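Local coordinates for universal stress protein MT1672 (Mycobacterium tuberculosis, PDB 1TQ8) that is of unknown function but belongs to the universal stress protein A family, many of whose members bind nucleotides, at residues Ala33-Ala38 / Lys87-Asn92; Lys46-Ser51 / Asp116-Asp121; Val125-Leu130 / Asn144-Ala149. All coordinates share one frame; numbering follows the deposited sequence.

Contact 1. Residues Ala33-Ala38 / Lys87-Asn92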
ATOM      1  N   ALA A  33       1.643   0.795 -20.687  1.00 42.72           N
ATOM      2  CA  ALA A  33       2.685   1.404 -19.862  1.00 40.96           C
ATOM      3  C   ALA A  33       3.969   1.496 -20.684  1.00 39.21           C
ATOM      4  O   ALA A  33       4.801   2.375 -20.467  1.00 37.31           O
ATOM      5  CB  ALA A  33       2.915   0.586 -18.590  1.00 37.71           C
ATOM      6  N   VAL A  34       4.120   0.576 -21.630  1.00 38.48           N
ATOM      7  CA  VAL A  34       5.283   0.578 -22.500  1.00 38.53           C
ATOM      8  C   VAL A  34       5.184   1.801 -23.413  1.00 39.59           C
ATOM      9  O   VAL A  34       6.155   2.535 -23.577  1.00 39.28           O
ATOM     10  CB  VAL A  34       5.336  -0.707 -23.346  1.00 38.57           C
ATOM     11  CG1 VAL A  34       6.433  -0.606 -24.386  1.00 35.76           C
ATOM     12  CG2 VAL A  34       5.579  -1.906 -22.440  1.00 37.91           C
ATOM     13  N   ASP A  35       4.004   2.027 -23.988  1.00 40.44           N
ATOM     14  CA  ASP A  35       3.798   3.172 -24.867  1.00 42.66           C
ATOM     15  C   ASP A  35       4.087   4.465 -24.112  1.00 42.87           C
ATOM     16  O   ASP A  35       4.783   5.344 -24.620  1.00 43.81           O
ATOM     17  CB  ASP A  35       2.360   3.226 -25.407  1.00 44.85           C
ATOM     18  CG  ASP A  35       2.031   2.073 -26.353  1.00 47.83           C
ATOM     19  OD1 ASP A  35       2.844   1.760 -27.248  1.00 51.54           O
ATOM     20  OD2 ASP A  35       0.938   1.484 -26.213  1.00 50.70           O
ATOM     21  N   ARG A  36       3.562   4.588 -22.897  1.00 41.64           N
ATOM     22  CA  ARG A  36       3.796   5.802 -22.125  1.00 39.90           C
ATOM     23  C   ARG A  36       5.272   5.956 -21.778  1.00 39.53           C
ATOM     24  O   ARG A  36       5.807   7.058 -21.839  1.00 40.21           O
ATOM     25  CB  ARG A  36       2.953   5.803 -20.849  1.00 40.20           C
ATOM     26  CG  ARG A  36       3.278   6.947 -19.890  1.00 43.31           C
ATOM     27  CD  ARG A  36       3.063   8.311 -20.539  1.00 44.68           C
ATOM     28  NE  ARG A  36       1.692   8.464 -21.010  1.00 45.37           N
ATOM     29  CZ  ARG A  36       1.252   9.504 -21.711  1.00 47.99           C
ATOM     30  NH1 ARG A  36       2.082  10.490 -22.025  1.00 47.37           N
ATOM     31  NH2 ARG A  36      -0.017   9.552 -22.107  1.00 47.35           N
ATOM     32  N   ALA A  37       5.933   4.858 -21.417  1.00 38.51           N
ATOM     33  CA  ALA A  37       7.352   4.924 -21.074  1.00 37.00           C
ATOM     34  C   ALA A  37       8.168   5.300 -22.309  1.00 38.10           C
ATOM     35  O   ALA A  37       9.161   6.030 -22.222  1.00 36.33           O
ATOM     36  CB  ALA A  37       7.826   3.585 -20.516  1.00 35.26           C
ATOM     37  N   ALA A  38       7.747   4.787 -23.460  1.00 40.47           N
ATOM     38  CA  ALA A  38       8.428   5.077 -24.719  1.00 42.33           C
ATOM     39  C   ALA A  38       8.285   6.561 -25.046  1.00 42.98           C
ATOM     40  O   ALA A  38       9.255   7.214 -25.447  1.00 43.21           O
ATOM     41  CB  ALA A  38       7.838   4.237 -25.840  1.00 41.72           C
ATOM     42  N   LYS A  87       9.695  -4.439 -27.158  1.00 40.80           N
ATOM     43  CA  LYS A  87      10.726  -3.625 -27.765  1.00 42.50           C
ATOM     44  C   LYS A  87      10.202  -3.055 -29.083  1.00 44.23           C
ATOM     45  O   LYS A  87      10.447  -1.891 -29.399  1.00 42.52           O
ATOM     46  CB  LYS A  87      11.967  -4.483 -27.985  1.00 42.71           C
ATOM     47  CG  LYS A  87      13.210  -3.746 -28.407  1.00 47.47           C
ATOM     48  CD  LYS A  87      14.409  -4.681 -28.313  1.00 49.98           C
ATOM     49  CE  LYS A  87      15.635  -4.107 -29.009  1.00 49.94           C
ATOM     50  NZ  LYS A  87      16.763  -5.081 -29.023  1.00 49.80           N
ATOM     51  N   GLU A  88       9.460  -3.860 -29.841  1.00 47.30           N
ATOM     52  CA  GLU A  88       8.916  -3.388 -31.116  1.00 51.77           C
ATOM     53  C   GLU A  88       7.915  -2.271 -30.900  1.00 51.80           C
ATOM     54  O   GLU A  88       7.907  -1.280 -31.629  1.00 53.46           O
ATOM     55  CB  GLU A  88       8.242  -4.528 -31.893  1.00 54.77           C
ATOM     56  CG  GLU A  88       9.210  -5.604 -32.373  1.00 61.53           C
ATOM     57  CD  GLU A  88      10.107  -5.143 -33.524  1.00 65.33           C
ATOM     58  OE1 GLU A  88      10.684  -4.031 -33.444  1.00 66.78           O
ATOM     59  OE2 GLU A  88      10.249  -5.907 -34.508  1.00 66.67           O
ATOM     60  N   ARG A  89       7.068  -2.422 -29.893  1.00 51.58           N
ATOM     61  CA  ARG A  89       6.082  -1.394 -29.633  1.00 51.06           C
ATOM     62  C   ARG A  89       6.742  -0.121 -29.114  1.00 48.94           C
ATOM     63  O   ARG A  89       6.311   0.980 -29.444  1.00 49.40           O
ATOM     64  CB  ARG A  89       5.031  -1.905 -28.650  1.00 54.17           C
ATOM     65  CG  ARG A  89       3.900  -0.927 -28.431  1.00 59.59           C
ATOM     66  CD  ARG A  89       2.613  -1.639 -28.099  1.00 62.40           C
ATOM     67  NE  ARG A  89       1.512  -0.691 -27.985  1.00 67.02           N
ATOM     68  CZ  ARG A  89       0.238  -1.043 -27.845  1.00 68.98           C
ATOM     69  NH1 ARG A  89      -0.099  -2.328 -27.804  1.00 69.07           N
ATOM     70  NH2 ARG A  89      -0.699  -0.112 -27.741  1.00 70.98           N
ATOM     71  N   ALA A  90       7.793  -0.258 -28.315  1.00 47.21           N
ATOM     72  CA  ALA A  90       8.474   0.931 -27.806  1.00 48.53           C
ATOM     73  C   ALA A  90       8.975   1.772 -28.984  1.00 49.23           C
ATOM     74  O   ALA A  90       8.771   2.989 -29.018  1.00 48.47           O
ATOM     75  CB  ALA A  90       9.643   0.542 -26.893  1.00 44.73           C
ATOM     76  N   HIS A  91       9.626   1.123 -29.948  1.00 50.89           N
ATOM     77  CA  HIS A  91      10.136   1.831 -31.124  1.00 53.35           C
ATOM     78  C   HIS A  91       9.000   2.567 -31.845  1.00 51.84           C
ATOM     79  O   HIS A  91       9.093   3.767 -32.085  1.00 50.19           O
ATOM     80  CB  HIS A  91      10.836   0.850 -32.078  1.00 54.98           C
ATOM     81  CG  HIS A  91      12.196   0.416 -31.608  1.00 58.14           C
ATOM     82  ND1 HIS A  91      12.706  -0.844 -31.854  1.00 59.73           N
ATOM     83  CD2 HIS A  91      13.151   1.074 -30.908  1.00 58.25           C
ATOM     84  CE1 HIS A  91      13.913  -0.942 -31.325  1.00 58.16           C
ATOM     85  NE2 HIS A  91      14.208   0.208 -30.745  1.00 58.57           N
ATOM     86  N   ASN A  92       7.918   1.863 -32.158  1.00 51.65           N
ATOM     87  CA  ASN A  92       6.799   2.494 -32.842  1.00 53.19           C
ATOM     88  C   ASN A  92       6.209   3.647 -32.057  1.00 53.62           C
ATOM     89  O   ASN A  92       5.334   4.353 -32.549  1.00 56.58           O
ATOM     90  CB  ASN A  92       5.699   1.478 -33.136  1.00 52.49           C
ATOM     91  CG  ASN A  92       6.198   0.316 -33.959  1.00 53.08           C
ATOM     92  OD1 ASN A  92       7.218   0.424 -34.643  1.00 52.63           O
ATOM     93  ND2 ASN A  92       5.476  -0.800 -33.912  1.00 51.26           N
TER

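Contact 2. Residues Lys46-Ser51 / Asp116-Asp121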
ATOM      1  N   LYS A  46      17.402   6.536 -22.482  1.00 43.98           N
ATOM      2  CA  LYS A  46      17.509   5.089 -22.565  1.00 43.89           C
ATOM      3  C   LYS A  46      16.263   4.455 -21.939  1.00 41.39           C
ATOM      4  O   LYS A  46      15.821   4.861 -20.863  1.00 41.97           O
ATOM      5  CB  LYS A  46      18.774   4.617 -21.833  1.00 46.81           C
ATOM      6  CG  LYS A  46      18.895   3.104 -21.704  1.00 52.98           C
ATOM      7  CD  LYS A  46      20.340   2.644 -21.483  1.00 55.87           C
ATOM      8  CE  LYS A  46      20.986   3.295 -20.268  1.00 57.38           C
ATOM      9  NZ  LYS A  46      22.391   2.823 -20.076  1.00 58.30           N
ATOM     10  N   LEU A  47      15.695   3.477 -22.636  1.00 38.72           N
ATOM     11  CA  LEU A  47      14.507   2.761 -22.177  1.00 35.96           C
ATOM     12  C   LEU A  47      14.828   1.290 -21.946  1.00 35.94           C
ATOM     13  O   LEU A  47      15.189   0.580 -22.880  1.00 36.85           O
ATOM     14  CB  LEU A  47      13.384   2.846 -23.213  1.00 33.79           C
ATOM     15  CG  LEU A  47      12.114   2.082 -22.824  1.00 33.63           C
ATOM     16  CD1 LEU A  47      11.549   2.663 -21.535  1.00 29.84           C
ATOM     17  CD2 LEU A  47      11.077   2.168 -23.933  1.00 33.54           C
ATOM     18  N   ILE A  48      14.697   0.828 -20.708  1.00 35.51           N
ATOM     19  CA  ILE A  48      14.959  -0.573 -20.408  1.00 33.53           C
ATOM     20  C   ILE A  48      13.629  -1.244 -20.147  1.00 31.10           C
ATOM     21  O   ILE A  48      12.880  -0.809 -19.275  1.00 31.90           O
ATOM     22  CB  ILE A  48      15.839  -0.726 -19.165  1.00 35.10           C
ATOM     23  CG1 ILE A  48      17.173  -0.029 -19.393  1.00 36.33           C
ATOM     24  CG2 ILE A  48      16.068  -2.194 -18.867  1.00 35.35           C
ATOM     25  CD1 ILE A  48      18.083  -0.040 -18.187  1.00 39.55           C
ATOM     26  N   ILE A  49      13.327  -2.285 -20.914  1.00 28.29           N
ATOM     27  CA  ILE A  49      12.071  -3.006 -20.748  1.00 26.43           C
ATOM     28  C   ILE A  49      12.303  -4.285 -19.977  1.00 27.79           C
ATOM     29  O   ILE A  49      13.077  -5.143 -20.405  1.00 28.90           O
ATOM     30  CB  ILE A  49      11.443  -3.400 -22.076  1.00 26.41           C
ATOM     31  CG1 ILE A  49      11.238  -2.167 -22.952  1.00 24.35           C
ATOM     32  CG2 ILE A  49      10.099  -4.089 -21.814  1.00 24.94           C
ATOM     33  CD1 ILE A  49      10.512  -2.479 -24.258  1.00 23.93           C
ATOM     34  N   ALA A  50      11.612  -4.425 -18.851  1.00 24.96           N
ATOM     35  CA  ALA A  50      11.776  -5.602 -18.007  1.00 28.46           C
ATOM     36  C   ALA A  50      10.527  -6.455 -17.885  1.00 29.28           C
ATOM     37  O   ALA A  50       9.403  -5.956 -17.993  1.00 30.36           O
ATOM     38  CB  ALA A  50      12.238  -5.177 -16.599  1.00 27.20           C
ATOM     39  N   SER A  51      10.743  -7.745 -17.650  1.00 27.62           N
ATOM     40  CA  SER A  51       9.655  -8.694 -17.464  1.00 28.25           C
ATOM     41  C   SER A  51      10.106  -9.770 -16.489  1.00 28.71           C
ATOM     42  O   SER A  51      11.215 -10.299 -16.597  1.00 29.09           O
ATOM     43  CB  SER A  51       9.259  -9.338 -18.785  1.00 28.80           C
ATOM     44  OG  SER A  51       8.098 -10.128 -18.622  1.00 30.68           O
ATOM     45  N   ASP A 116      19.463   0.481  -9.558  1.00 36.44           N
ATOM     46  CA  ASP A 116      20.740   0.894  -9.006  1.00 39.96           C
ATOM     47  C   ASP A 116      21.853   0.638 -10.018  1.00 41.16           C
ATOM     48  O   ASP A 116      22.722   1.480 -10.220  1.00 41.42           O
ATOM     49  CB  ASP A 116      21.038   0.121  -7.717  1.00 41.94           C
ATOM     50  CG  ASP A 116      20.015   0.388  -6.612  1.00 49.04           C
ATOM     51  OD1 ASP A 116      20.060  -0.330  -5.580  1.00 50.46           O
ATOM     52  OD2 ASP A 116      19.173   1.311  -6.760  1.00 49.37           O
ATOM     53  N   GLU A 117      21.814  -0.527 -10.658  1.00 42.57           N
ATOM     54  CA  GLU A 117      22.834  -0.913 -11.623  1.00 43.87           C
ATOM     55  C   GLU A 117      22.842  -0.046 -12.887  1.00 43.69           C
ATOM     56  O   GLU A 117      23.898   0.221 -13.454  1.00 42.84           O
ATOM     57  CB  GLU A 117      22.640  -2.384 -11.991  1.00 45.46           C
ATOM     58  CG  GLU A 117      23.931  -3.138 -12.218  1.00 52.49           C
ATOM     59  CD  GLU A 117      24.840  -3.143 -10.999  1.00 54.45           C
ATOM     60  OE1 GLU A 117      24.470  -3.762  -9.977  1.00 56.15           O
ATOM     61  OE2 GLU A 117      25.924  -2.522 -11.063  1.00 56.90           O
ATOM     62  N   GLU A 118      21.668   0.397 -13.321  1.00 42.86           N
ATOM     63  CA  GLU A 118      21.553   1.220 -14.515  1.00 43.01           C
ATOM     64  C   GLU A 118      21.333   2.692 -14.164  1.00 42.13           C
ATOM     65  O   GLU A 118      21.121   3.525 -15.043  1.00 39.65           O
ATOM     66  CB  GLU A 118      20.399   0.707 -15.379  1.00 44.65           C
ATOM     67  CG  GLU A 118      20.714  -0.576 -16.147  1.00 50.40           C
ATOM     68  CD  GLU A 118      21.400  -0.301 -17.483  1.00 53.54           C
ATOM     69  OE1 GLU A 118      21.909  -1.254 -18.117  1.00 55.75           O
ATOM     70  OE2 GLU A 118      21.422   0.874 -17.908  1.00 54.47           O
ATOM     71  N   LYS A 119      21.375   3.012 -12.876  1.00 41.31           N
ATOM     72  CA  LYS A 119      21.177   4.390 -12.444  1.00 41.94           C
ATOM     73  C   LYS A 119      19.885   4.988 -13.013  1.00 40.06           C
ATOM     74  O   LYS A 119      19.873   6.121 -13.494  1.00 39.74           O
ATOM     75  CB  LYS A 119      22.391   5.232 -12.858  1.00 44.09           C
ATOM     76  CG  LYS A 119      23.642   4.907 -12.035  1.00 49.98           C
ATOM     77  CD  LYS A 119      24.937   5.317 -12.726  1.00 54.01           C
ATOM     78  CE  LYS A 119      25.218   4.438 -13.940  1.00 58.58           C
ATOM     79  NZ  LYS A 119      26.495   4.815 -14.625  1.00 61.62           N
ATOM     80  N   ALA A 120      18.797   4.222 -12.945  1.00 36.68           N
ATOM     81  CA  ALA A 120      17.493   4.675 -13.437  1.00 35.22           C
ATOM     82  C   ALA A 120      17.013   5.920 -12.690  1.00 34.83           C
ATOM     83  O   ALA A 120      17.463   6.195 -11.576  1.00 32.81           O
ATOM     84  CB  ALA A 120      16.455   3.550 -13.276  1.00 32.47           C
ATOM     85  N   ASP A 121      16.110   6.678 -13.308  1.00 34.10           N
ATOM     86  CA  ASP A 121      15.553   7.856 -12.657  1.00 35.75           C
ATOM     87  C   ASP A 121      14.025   7.821 -12.697  1.00 33.98           C
ATOM     88  O   ASP A 121      13.353   8.648 -12.086  1.00 35.41           O
ATOM     89  CB  ASP A 121      16.108   9.158 -13.267  1.00 37.94           C
ATOM     90  CG  ASP A 121      15.967   9.223 -14.774  1.00 43.03           C
ATOM     91  OD1 ASP A 121      16.732   9.989 -15.397  1.00 45.89           O
ATOM     92  OD2 ASP A 121      15.097   8.531 -15.344  1.00 46.07           O
TER

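Contact 3. Residues Val125-Leu130 / Asn144-Ala149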
ATOM      1  N   VAL A 125       5.140   1.222 -14.485  1.00 26.52           N
ATOM      2  CA  VAL A 125       4.394  -0.029 -14.549  1.00 28.36           C
ATOM      3  C   VAL A 125       2.945   0.256 -14.882  1.00 28.48           C
ATOM      4  O   VAL A 125       2.442   1.347 -14.637  1.00 29.98           O
ATOM      5  CB  VAL A 125       4.435  -0.829 -13.222  1.00 30.14           C
ATOM      6  CG1 VAL A 125       5.876  -1.226 -12.898  1.00 31.30           C
ATOM      7  CG2 VAL A 125       3.832  -0.011 -12.078  1.00 28.70           C
ATOM      8  N   GLY A 126       2.275  -0.726 -15.460  1.00 29.93           N
ATOM      9  CA  GLY A 126       0.876  -0.546 -15.774  1.00 30.59           C
ATOM     10  C   GLY A 126       0.126  -0.981 -14.531  1.00 33.55           C
ATOM     11  O   GLY A 126       0.532  -1.941 -13.865  1.00 34.17           O
ATOM     12  N   ASN A 127      -0.955  -0.284 -14.206  1.00 33.70           N
ATOM     13  CA  ASN A 127      -1.745  -0.600 -13.023  1.00 34.06           C
ATOM     14  C   ASN A 127      -2.365  -1.968 -13.202  1.00 33.94           C
ATOM     15  O   ASN A 127      -2.623  -2.399 -14.318  1.00 37.02           O
ATOM     16  CB  ASN A 127      -2.856   0.438 -12.841  1.00 35.30           C
ATOM     17  CG  ASN A 127      -3.404   0.481 -11.419  1.00 36.24           C
ATOM     18  OD1 ASN A 127      -3.098  -0.382 -10.595  1.00 37.88           O
ATOM     19  ND2 ASN A 127      -4.223   1.496 -11.129  1.00 34.63           N
ATOM     20  N   VAL A 128      -2.598  -2.662 -12.103  1.00 35.55           N
ATOM     21  CA  VAL A 128      -3.227  -3.970 -12.173  1.00 35.77           C
ATOM     22  C   VAL A 128      -3.687  -4.292 -10.766  1.00 36.23           C
ATOM     23  O   VAL A 128      -3.210  -3.683  -9.815  1.00 37.44           O
ATOM     24  CB  VAL A 128      -2.245  -5.051 -12.696  1.00 37.65           C
ATOM     25  CG1 VAL A 128      -1.027  -5.151 -11.788  1.00 35.64           C
ATOM     26  CG2 VAL A 128      -2.967  -6.400 -12.801  1.00 37.65           C
ATOM     27  N   GLY A 129      -4.634  -5.216 -10.638  1.00 38.21           N
ATOM     28  CA  GLY A 129      -5.132  -5.593  -9.324  1.00 39.76           C
ATOM     29  C   GLY A 129      -6.172  -6.695  -9.370  1.00 40.98           C
ATOM     30  O   GLY A 129      -6.589  -7.119 -10.446  1.00 43.09           O
ATOM     31  N   LEU A 130      -6.575  -7.178  -8.201  1.00 43.26           N
ATOM     32  CA  LEU A 130      -7.592  -8.222  -8.098  1.00 42.37           C
ATOM     33  C   LEU A 130      -8.864  -7.518  -7.648  1.00 42.86           C
ATOM     34  O   LEU A 130      -8.798  -6.491  -6.969  1.00 43.09           O
ATOM     35  CB  LEU A 130      -7.168  -9.277  -7.076  1.00 44.04           C
ATOM     36  CG  LEU A 130      -5.857 -10.005  -7.424  1.00 45.29           C
ATOM     37  CD1 LEU A 130      -5.337 -10.785  -6.222  1.00 44.69           C
ATOM     38  CD2 LEU A 130      -6.101 -10.939  -8.603  1.00 44.50           C
ATOM     39  N   ASN A 144      -4.947   2.452  -6.242  1.00 39.81           N
ATOM     40  CA  ASN A 144      -6.386   2.594  -6.168  1.00 41.98           C
ATOM     41  C   ASN A 144      -6.841   3.887  -6.828  1.00 41.28           C
ATOM     42  O   ASN A 144      -7.798   3.903  -7.596  1.00 41.50           O
ATOM     43  CB  ASN A 144      -6.835   2.565  -4.709  1.00 45.01           C
ATOM     44  CG  ASN A 144      -8.228   2.017  -4.557  1.00 50.12           C
ATOM     45  OD1 ASN A 144      -8.507   0.888  -4.975  1.00 52.23           O
ATOM     46  ND2 ASN A 144      -9.120   2.809  -3.970  1.00 50.23           N
ATOM     47  N   VAL A 145      -6.148   4.974  -6.529  1.00 40.19           N
ATOM     48  CA  VAL A 145      -6.501   6.256  -7.108  1.00 40.76           C
ATOM     49  C   VAL A 145      -6.347   6.178  -8.625  1.00 42.15           C
ATOM     50  O   VAL A 145      -7.218   6.622  -9.377  1.00 42.59           O
ATOM     51  CB  VAL A 145      -5.604   7.369  -6.532  1.00 40.62           C
ATOM     52  CG1 VAL A 145      -5.854   8.683  -7.248  1.00 40.11           C
ATOM     53  CG2 VAL A 145      -5.880   7.515  -5.042  1.00 40.19           C
ATOM     54  N   SER A 146      -5.238   5.602  -9.076  1.00 41.68           N
ATOM     55  CA  SER A 146      -4.997   5.464 -10.501  1.00 41.79           C
ATOM     56  C   SER A 146      -6.207   4.839 -11.194  1.00 42.75           C
ATOM     57  O   SER A 146      -6.607   5.277 -12.268  1.00 41.90           O
ATOM     58  CB  SER A 146      -3.762   4.596 -10.743  1.00 41.62           C
ATOM     59  OG  SER A 146      -3.575   4.344 -12.129  1.00 38.68           O
ATOM     60  N   ARG A 147      -6.783   3.816 -10.579  1.00 44.82           N
ATOM     61  CA  ARG A 147      -7.942   3.150 -11.156  1.00 48.31           C
ATOM     62  C   ARG A 147      -9.198   4.001 -10.950  1.00 50.50           C
ATOM     63  O   ARG A 147     -10.009   4.165 -11.864  1.00 51.30           O
ATOM     64  CB  ARG A 147      -8.133   1.777 -10.510  1.00 48.65           C
ATOM     65  CG  ARG A 147      -9.108   0.872 -11.236  1.00 51.64           C
ATOM     66  CD  ARG A 147      -9.349  -0.433 -10.475  1.00 53.98           C
ATOM     67  NE  ARG A 147     -10.064  -0.214  -9.218  1.00 58.12           N
ATOM     68  CZ  ARG A 147      -9.531  -0.373  -8.010  1.00 59.79           C
ATOM     69  NH1 ARG A 147      -8.264  -0.760  -7.880  1.00 61.72           N
ATOM     70  NH2 ARG A 147     -10.264  -0.131  -6.931  1.00 59.37           N
ATOM     71  N   ARG A 148      -9.355   4.547  -9.750  1.00 51.93           N
ATOM     72  CA  ARG A 148     -10.514   5.378  -9.434  1.00 54.11           C
ATOM     73  C   ARG A 148     -10.692   6.513 -10.435  1.00 53.21           C
ATOM     74  O   ARG A 148     -11.717   6.603 -11.108  1.00 53.13           O
ATOM     75  CB  ARG A 148     -10.379   5.972  -8.023  1.00 56.77           C
ATOM     76  CG  ARG A 148     -10.541   4.968  -6.886  1.00 60.43           C
ATOM     77  CD  ARG A 148     -11.840   5.186  -6.129  1.00 62.66           C
ATOM     78  NE  ARG A 148     -11.874   6.474  -5.437  1.00 64.03           N
ATOM     79  CZ  ARG A 148     -11.238   6.734  -4.299  1.00 64.38           C
ATOM     80  NH1 ARG A 148     -10.512   5.791  -3.712  1.00 62.67           N
ATOM     81  NH2 ARG A 148     -11.334   7.936  -3.744  1.00 63.97           N
ATOM     82  N   ALA A 149      -9.680   7.371 -10.521  1.00 51.73           N
ATOM     83  CA  ALA A 149      -9.698   8.529 -11.405  1.00 50.11           C
ATOM     84  C   ALA A 149      -9.145   8.264 -12.802  1.00 50.87           C
ATOM     85  O   ALA A 149      -8.834   9.209 -13.532  1.00 51.22           O
ATOM     86  CB  ALA A 149      -8.928   9.670 -10.761  1.00 48.95           C
TER

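Contact 1. Residues Ala33-Ala38 / Lys87-Asn92
D35 and R89 join two helices at the solvent-side edge of their interface, while V34, A38 and A90 pack beneath. R89 reaches across because CG lies anti to the backbone N (chi1 -175°) and the chain stays extended from CG to NE, carrying the guanidinium beside the D35 carboxylate. NE donates to D35 OD1 at 2.9 Å, a distinctly bent bond that uses the syn lone pair of that oxygen, and NH2 of R89 closes a salt bridge to D35 OD2 at 2.7 Å. The two flat groups are not coplanar: their planes stand 48° apart, so the pairing is skewed rather than a flat two-pronged fork. D35 CG lies beside its own backbone N, which brings the carboxylate nearer than the CB direction alone would.

Deeper in, the packing is between small side chains. The A38 methyl rests 3.5 Å from A90 O, with A38 CB and A90 CB 4.2 Å apart. V34 points CG1 at the same residue, 4.2 Å from A90 CB. Consistent with alanines at the crossing, the helix axes approach to 8.8 Å at a signed angle of -45°. A90 also touches L47 and I49 of the strand below. Helices 28-41 and 79-91 thus lie together on one face of the parallel sheet, as the helices of two successive beta-alpha-beta crossovers that share strand 46-52 in the Rossmann-like fold of the HUP clan.

Contact 2. Residues Lys46-Ser51 / Asp116-Asp121
E118 leans from the end of helix 107-117 over strand 46-52, and each atom of its side chain beyond CA has a neighbour there or close by. CB lies 3.7 Å from I48 CD1, and CG comes closer to the same methyl, at 3.4 Å. A turn about the CB-CG bond (chi2 -86°) bends the chain and swings CD back toward the isoleucine, so that CD too is 3.4 Å from I48 CD1. There the two oxygens part. OE2 accepts a hydrogen bond from K46 NZ at 3.1 Å through its syn lone pair, making a salt bridge, and K46 CE lies 3.4 Å from the same oxygen. OE1 stays 4.0 Å from I48 CD1 while it forms a salt bridge with R101 NH1, the stronger polar partner of this side chain.

K46 meets the glutamate at about a right angle, its own chain bent at chi3. Just beyond E118 the chain leaves the helix by a Schellman motif, with K119 as the C-prime residue at positive phi and a weak bond from K119 N to D116 O.

An apolar methyl lies along the stem and a cation sits at each oxygen; the two positive charges would probably favour the ionised carboxylate at this partly buried place.

Contact 3. Residues Val125-Leu130 / Asn144-Ala149
ND2 of N127 points at helix 141-148, where it donates a hydrogen bond to A143 O, near the start of the helix, and lies 3.1 Å from S146 OG. It also approaches R147 N at 3.5 Å, but both are donors and no bond joins them; R147 CB is 4.0 Å away. N127 is directed there by its first torsion, with CG anti to the backbone N (chi1 -160°). The other end of the amide turns back to its own chain: OD1 receives a weak bond from V128 N at 2.8 Å, so the amide is held firmly at ND2 and only weakly at OD1.

S146 OG, itself anti to its backbone N, has its hydrogen bond with V151 O, just past the helix. The serine CB is 3.2 Å from N127 ND2, so the amide nitrogen lies alongside the CB-OG bond of the serine rather than meeting the oxygen alone.

On the helix surface R147 bends at chi3 and doubles back on N144. Its NH2 donates to N144 OD1 at 2.8 Å (N-H...O angle 131°), from 39° above the carbonyl plane and so off the lone pairs. R148 instead reaches D109 of a second subunit, and V125 and G126 pair in parallel with a strand of that same subunit, continuing the sheet across the interface.

G126 and G129 fit the first two glycines of the G-X2-G-X9-G-(S/T) signature of nucleotide-binding universal stress proteins, so the segment held here is consistent with the start of such a phosphate-site loop after strand 122-126.

Contacts 1 and 2 meet at strand 46-52 from its two faces: L47 packs under the helices of contact 1, at A37 and A90, whereas K46 and I48 of the strand itself turn to E118 in contact 2. Contact 1 is mainly a buried alanine-rich helix pair with one ion pair at its exposed edge; contact 2, only partly buried, wraps an ion pair round a methyl. Contact 3, about 20 Å from contact 1 between centres, is buried too, yet depends on uncharged amide and hydroxyl groups. It meets contact 1 where A33 CB packs 3.5 Å from G126 N. Contacts 2 and 3 lie on opposite sides of the chain's centre, and contact 3 borders three other subunits.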